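Local coordinates for alpha-glucosidase (Bacteroides thetaiotaomicron, PDB 5XFM), which hydrolyses glycosidic bonds as a bifunctional beta-L-arabinopyranosidase and alpha-galactosidase of glycoside hydrolase family 97, at residues Thr48-Ser53 against Phe146-Gln151; Ser486-Gly491 against Leu522-Gln527. The protein carries 1 engineered substitution. One frame throughout, in Å; residues are numbered along the deposited sequence.

Interaction 1. Residues Thr48-Ser53 against Phe146-Gln151; sequences TMLEKS and FRFPEQ
Arg147 carries much of this contact: its side chain lies across Glu51 to Ser53, where strand 47-59 runs antiparallel to strand 136-147 in a sheet of the N-terminal domain. Strand 47-59 is broken here by a classic beta bulge, with Met49 and Leu50 both facing Val42 of the neighbouring strand.

Three hydrogen bonds cross between the segments. Ser53 OG takes the backbone N-H of Arg147 at 2.8 Å and gives its own proton to Glu51 O. With OG anti to the carbonyl carbon (chi1 -58°), the hydroxyl stands between these two partners. Arg147 O receives a bent bond from Glu51 N at 3.0 Å. The arginine chain bends at chi3 (-54°), and NE then reaches Lys52 O at 2.9 Å, with the oxygen in the guanidinium plane. The far end of the group is taken up by a salt bridge from NH2 to Glu228.

Among the apolar groups, Leu50 and Phe146 lie side by side, pointing the same way, and Leu50 CD2 comes to the ring edge 4.0 Å from Phe146 CD2. Val209 and Ile263 of the other large sheet also touch the Phe146 side chain. Pro149 packs on the bulge, its CD 3.2 Å from Met49 O.

One water links the two segments: it donates to Glu51 OE2 at 3.1 Å and accepts from Glu150 N at 2.8 Å.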
loop_
_atom_site.group_PDB
_atom_site.type_symbol
_atom_site.label_atom_id
_atom_site.label_comp_id
_atom_site.label_asym_id
_atom_site.label_seq_id
_atom_site.Cartn_x
_atom_site.Cartn_y
_atom_site.Cartn_z
ATOM N N THR A 48 -10.429 14.912 21.489
ATOM C CA THR A 48 -10.749 15.284 20.120
ATOM C C THR A 48 -9.623 14.839 19.191
ATOM O O THR A 48 -8.459 15.211 19.381
ATOM C CB THR A 48 -10.959 16.813 19.977
ATOM O OG1 THR A 48 -11.919 17.267 20.938
ATOM C CG2 THR A 48 -11.445 17.163 18.574
ATOM N N MET A 49 -9.977 14.052 18.180
ATOM C CA MET A 49 -9.005 13.549 17.217
ATOM C C MET A 49 -9.249 14.193 15.860
ATOM O O MET A 49 -8.311 14.571 15.152
ATOM C CB MET A 49 -9.094 12.030 17.128
ATOM C CG MET A 49 -8.942 11.346 18.472
ATOM S SD MET A 49 -7.324 11.660 19.190
ATOM C CE MET A 49 -6.315 10.547 18.215
ATOM N N LEU A 50 -10.521 14.314 15.499
ATOM C CA LEU A 50 -10.900 15.146 14.370
ATOM C C LEU A 50 -11.917 16.152 14.855
ATOM O O LEU A 50 -12.896 15.786 15.499
ATOM C CB LEU A 50 -11.499 14.320 13.228
ATOM C CG LEU A 50 -10.570 13.584 12.263
ATOM C CD1 LEU A 50 -10.118 12.275 12.882
ATOM C CD2 LEU A 50 -11.293 13.327 10.945
ATOM N N GLU A 51 -11.672 17.424 14.581
ATOM C CA GLU A 51 -12.679 18.429 14.848
ATOM C C GLU A 51 -13.716 18.409 13.739
ATOM O O GLU A 51 -13.672 17.562 12.845
ATOM C CB GLU A 51 -12.054 19.809 15.033
ATOM C CG GLU A 51 -11.065 19.826 16.189
ATOM C CD GLU A 51 -10.511 21.191 16.473
ATOM O OE1 GLU A 51 -10.093 21.874 15.518
ATOM O OE2 GLU A 51 -10.544 21.600 17.652
ATOM N N LYS A 52 -14.656 19.340 13.809
ATOM C CA LYS A 52 -15.748 19.389 12.858
ATOM C C LYS A 52 -15.233 19.440 11.421
ATOM O O LYS A 52 -14.605 20.409 10.985
ATOM C CB LYS A 52 -16.623 20.584 13.191
ATOM C CG LYS A 52 -17.374 20.359 14.502
ATOM C CD LYS A 52 -18.193 21.552 14.898
ATOM C CE LYS A 52 -19.223 21.850 13.852
ATOM N NZ LYS A 52 -20.467 22.382 14.469
ATOM N N SER A 53 -15.502 18.353 10.704
ATOM C CA SER A 53 -14.956 18.113 9.372
ATOM C C SER A 53 -16.080 18.032 8.353
ATOM O O SER A 53 -17.084 17.369 8.592
ATOM C CB SER A 53 -14.146 16.816 9.355
ATOM O OG SER A 53 -13.087 16.848 10.296
ATOM N N PHE A 146 -11.338 16.593 6.363
ATOM C CA PHE A 146 -10.744 16.144 7.614
ATOM C C PHE A 146 -10.057 17.336 8.290
ATOM O O PHE A 146 -9.071 17.876 7.772
ATOM C CB PHE A 146 -9.754 15.005 7.363
ATOM C CG PHE A 146 -10.298 13.924 6.474
ATOM C CD1 PHE A 146 -10.162 14.002 5.097
ATOM C CD2 PHE A 146 -10.972 12.841 7.011
ATOM C CE1 PHE A 146 -10.674 13.016 4.282
ATOM C CE2 PHE A 146 -11.489 11.850 6.195
ATOM C CZ PHE A 146 -11.339 11.940 4.831
ATOM N N ARG A 147 -10.606 17.761 9.422
ATOM C CA ARG A 147 -10.081 18.892 10.173
ATOM C C ARG A 147 -9.437 18.400 11.465
ATOM O O ARG A 147 -9.993 17.552 12.152
ATOM C CB ARG A 147 -11.190 19.899 10.473
ATOM C CG ARG A 147 -10.687 21.192 11.068
ATOM C CD ARG A 147 -11.811 22.156 11.425
ATOM N NE ARG A 147 -12.726 22.456 10.323
ATOM C CZ ARG A 147 -12.634 23.548 9.565
ATOM N NH1 ARG A 147 -11.644 24.403 9.767
ATOM N NH2 ARG A 147 -13.507 23.780 8.590
ATOM N N PHE A 148 -8.245 18.898 11.772
ATOM C CA PHE A 148 -7.482 18.384 12.911
ATOM C C PHE A 148 -7.272 19.399 14.027
ATOM O O PHE A 148 -7.321 20.604 13.787
ATOM C CB PHE A 148 -6.126 17.855 12.436
ATOM C CG PHE A 148 -6.235 16.687 11.509
ATOM C CD1 PHE A 148 -6.317 15.396 12.007
ATOM C CD2 PHE A 148 -6.267 16.876 10.140
ATOM C CE1 PHE A 148 -6.421 14.313 11.150
ATOM C CE2 PHE A 148 -6.374 15.799 9.282
ATOM C CZ PHE A 148 -6.451 14.518 9.790
ATOM N N PRO A 149 -7.056 18.909 15.260
ATOM C CA PRO A 149 -6.691 19.828 16.343
ATOM C C PRO A 149 -5.426 20.606 16.017
ATOM O O PRO A 149 -4.516 20.093 15.368
ATOM C CB PRO A 149 -6.470 18.899 17.537
ATOM C CG PRO A 149 -7.293 17.704 17.236
ATOM C CD PRO A 149 -7.245 17.532 15.744
ATOM N N GLU A 150 -5.396 21.841 16.496
ATOM C CA GLU A 150 -4.333 22.815 16.254
ATOM C C GLU A 150 -2.910 22.256 16.361
ATOM O O GLU A 150 -2.041 22.598 15.562
ATOM C CB GLU A 150 -4.540 23.987 17.208
ATOM C CG GLU A 150 -5.441 25.041 16.588
ATOM C CD GLU A 150 -5.718 26.212 17.503
ATOM O OE1 GLU A 150 -4.862 26.523 18.358
ATOM O OE2 GLU A 150 -6.814 26.805 17.383
ATOM N N GLN A 151 -2.667 21.419 17.363
ATOM C CA GLN A 151 -1.308 20.975 17.661
ATOM C C GLN A 151 -0.881 19.790 16.790
ATOM O O GLN A 151 0.171 19.192 17.015
ATOM C CB GLN A 151 -1.178 20.592 19.138
ATOM C CG GLN A 151 -1.878 19.297 19.529
ATOM C CD GLN A 151 -3.381 19.442 19.734
ATOM O OE1 GLN A 151 -3.999 20.410 19.287
ATOM N NE2 GLN A 151 -3.977 18.461 20.405
HETATM O O HOH W 1 -7.741 22.864 17.751
#

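Interaction 2. Residues Ser486-Gly491 against Leu522-Gln527; sequences SMEFGG and LQNPVQ
Leu522 CD1 sits over one face of the Phe489 ring in a CH-pi contact, 4.0 Å from the centroid, 23° off the normal and offset toward the rim; Gly491 CA meets the same ring at its edge. The contact lies beside strand 526-528 of the TIM barrel. That strand bonds to Gly295 and Gly297 through Gln527, while Glu488 bonds to Ser451 through its backbone, so loop 486-491 spans the two outermost strands and is consistent with closing the barrel where no regular strand is formed.

The second flat group is the Gln523 amide. CG is anti to the backbone N, and the bend at chi2 (-90°) turns CD toward Ser486. NE2 donates to Ser486 OG at 3.2 Å, the oxygen tilted 19° from the amide plane. Ser486 OG also bonds to Glu442, and Pro525 CD lies 3.4 Å from the same Ser486 OG. An alanine in place of Gln523 would probably leave Ser486 OG without its amide donor, open a gap beside the serine and lose a weak bond from NE2 to Arg86 O. The backbone bond from Met487 N to Gln523 O is nearly straight and 3.1 Å long.

On the apolar side, Met487 is extended until chi3, where the bend brings CE to Leu522 CD2 at 3.7 Å. The side chains of Glu488 and Asn524 cross at about a right angle.

Glu488 centres an inverse gamma turn, and its side chain lies about 10 Å from the bound calcium. Its OE2 accepts a hydrogen bond from Asn528 N. A water takes Gly490 N at 3.2 Å and donates to Gln527 OE1 at 2.6 Å, with a weak bond to Glu488 OE2.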
loop_
_atom_site.group_PDB
_atom_site.type_symbol
_atom_site.label_atom_id
_atom_site.label_comp_id
_atom_site.label_asym_id
_atom_site.label_seq_id
_atom_site.Cartn_x
_atom_site.Cartn_y
_atom_site.Cartn_z
ATOM N N SER A 486 -0.469 -4.040 -0.037
ATOM C CA SER A 486 0.759 -4.666 -0.513
ATOM C C SER A 486 1.684 -3.660 -1.165
ATOM O O SER A 486 1.263 -2.844 -1.988
ATOM C CB SER A 486 0.451 -5.791 -1.506
ATOM O OG SER A 486 -0.203 -6.873 -0.886
ATOM N N MET A 487 2.956 -3.743 -0.800
ATOM C CA MET A 487 3.981 -2.848 -1.321
ATOM C C MET A 487 5.125 -3.638 -1.952
ATOM O O MET A 487 5.903 -4.285 -1.248
ATOM C CB MET A 487 4.506 -1.953 -0.201
ATOM C CG MET A 487 5.489 -0.895 -0.633
ATOM S SD MET A 487 5.979 0.101 0.785
ATOM C CE MET A 487 6.871 -1.105 1.766
ATOM N N GLU A 488 5.209 -3.607 -3.278
ATOM C CA GLU A 488 6.246 -4.345 -3.997
ATOM C C GLU A 488 7.510 -3.504 -4.042
ATOM O O GLU A 488 7.741 -2.756 -4.994
ATOM C CB GLU A 488 5.793 -4.698 -5.415
ATOM C CG GLU A 488 5.745 -6.192 -5.674
ATOM C CD GLU A 488 7.111 -6.784 -6.023
ATOM O OE1 GLU A 488 7.957 -6.064 -6.593
ATOM O OE2 GLU A 488 7.352 -7.968 -5.706
ATOM N N PHE A 489 8.320 -3.618 -2.995
ATOM C CA PHE A 489 9.417 -2.683 -2.772
ATOM C C PHE A 489 10.713 -3.105 -3.471
ATOM O O PHE A 489 11.527 -2.260 -3.843
ATOM C CB PHE A 489 9.656 -2.518 -1.264
ATOM C CG PHE A 489 10.698 -1.492 -0.922
ATOM C CD1 PHE A 489 10.374 -0.146 -0.871
ATOM C CD2 PHE A 489 12.002 -1.874 -0.651
ATOM C CE1 PHE A 489 11.334 0.807 -0.559
ATOM C CE2 PHE A 489 12.966 -0.931 -0.339
ATOM C CZ PHE A 489 12.628 0.413 -0.290
ATOM N N GLY A 490 10.907 -4.407 -3.653
ATOM C CA GLY A 490 12.138 -4.913 -4.242
ATOM C C GLY A 490 13.330 -4.796 -3.302
ATOM O O GLY A 490 14.462 -4.555 -3.730
ATOM N N GLY A 491 13.067 -4.974 -2.014
ATOM C CA GLY A 491 14.071 -4.808 -0.980
ATOM C C GLY A 491 15.048 -5.956 -0.794
ATOM O O GLY A 491 15.118 -6.882 -1.607
ATOM N N LEU A 522 8.542 -5.276 5.457
ATOM C CA LEU A 522 7.803 -4.837 4.272
ATOM C C LEU A 522 7.068 -6.003 3.594
ATOM O O LEU A 522 7.700 -6.924 3.073
ATOM C CB LEU A 522 8.761 -4.160 3.278
ATOM C CG LEU A 522 9.720 -3.107 3.853
ATOM C CD1 LEU A 522 10.521 -2.407 2.758
ATOM C CD2 LEU A 522 8.975 -2.084 4.703
ATOM N N GLN A 523 5.738 -5.923 3.557
ATOM C CA GLN A 523 4.891 -7.033 3.106
ATOM C C GLN A 523 4.426 -6.920 1.646
ATOM O O GLN A 523 3.967 -5.862 1.196
ATOM C CB GLN A 523 3.670 -7.151 4.036
ATOM C CG GLN A 523 2.618 -8.167 3.614
ATOM C CD GLN A 523 1.568 -7.547 2.704
ATOM O OE1 GLN A 523 1.151 -6.404 2.910
ATOM N NE2 GLN A 523 1.144 -8.293 1.689
ATOM N N ASN A 524 4.579 -8.021 0.911
ATOM C CA ASN A 524 4.011 -8.189 -0.429
ATOM C C ASN A 524 4.001 -9.682 -0.775
ATOM O O ASN A 524 4.996 -10.374 -0.547
ATOM C CB ASN A 524 4.797 -7.387 -1.471
ATOM C CG ASN A 524 4.019 -7.184 -2.769
ATOM O OD1 ASN A 524 4.086 -8.005 -3.684
ATOM N ND2 ASN A 524 3.273 -6.091 -2.844
ATOM N N PRO A 525 2.889 -10.180 -1.341
ATOM C CA PRO A 525 2.671 -11.617 -1.561
ATOM C C PRO A 525 3.718 -12.270 -2.476
ATOM O O PRO A 525 4.188 -13.377 -2.209
ATOM C CB PRO A 525 1.293 -11.662 -2.237
ATOM C CG PRO A 525 0.684 -10.338 -1.987
ATOM C CD PRO A 525 1.792 -9.371 -1.893
ATOM N N VAL A 526 4.071 -11.573 -3.548
ATOM C CA VAL A 526 5.125 -12.021 -4.449
ATOM C C VAL A 526 6.321 -11.083 -4.308
ATOM O O VAL A 526 6.284 -9.950 -4.789
ATOM C CB VAL A 526 4.642 -12.053 -5.916
ATOM C CG1 VAL A 526 5.794 -12.356 -6.863
ATOM C CG2 VAL A 526 3.520 -13.071 -6.085
ATOM N N GLN A 527 7.368 -11.544 -3.633
ATOM C CA GLN A 527 8.536 -10.700 -3.397
ATOM C C GLN A 527 9.621 -10.939 -4.433
ATOM O O GLN A 527 10.191 -12.025 -4.510
ATOM C CB GLN A 527 9.116 -10.936 -1.999
ATOM C CG GLN A 527 8.221 -10.534 -0.825
ATOM C CD GLN A 527 8.208 -9.041 -0.535
ATOM O OE1 GLN A 527 8.343 -8.211 -1.434
ATOM N NE2 GLN A 527 8.056 -8.695 0.736
HETATM O O HOH W 2 9.249 -7.167 -3.656
#

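The two contacts share no elements: interaction 1 joins neighbouring strands in the N-terminal domain, and interaction 2 is consistent with closing the TIM barrel, with their centres about 33 Å apart. Both are mainly buried, but interaction 1 is partly open to solvent, with Thr48 exposed and Arg147 and Glu51 partly so, whereas every touching residue of interaction 2 is buried, its centre about 9 Å from the centre of the chain. The chemistry follows: 48-53 and 146-151 rely on a serine hydroxyl, a backbone bond and an arginine reaching a carbonyl, while 486-491 and 522-527 combine a backbone bond and an amide-to-hydroxyl bond with a leucine methyl on an aromatic face. Each has one bridging water.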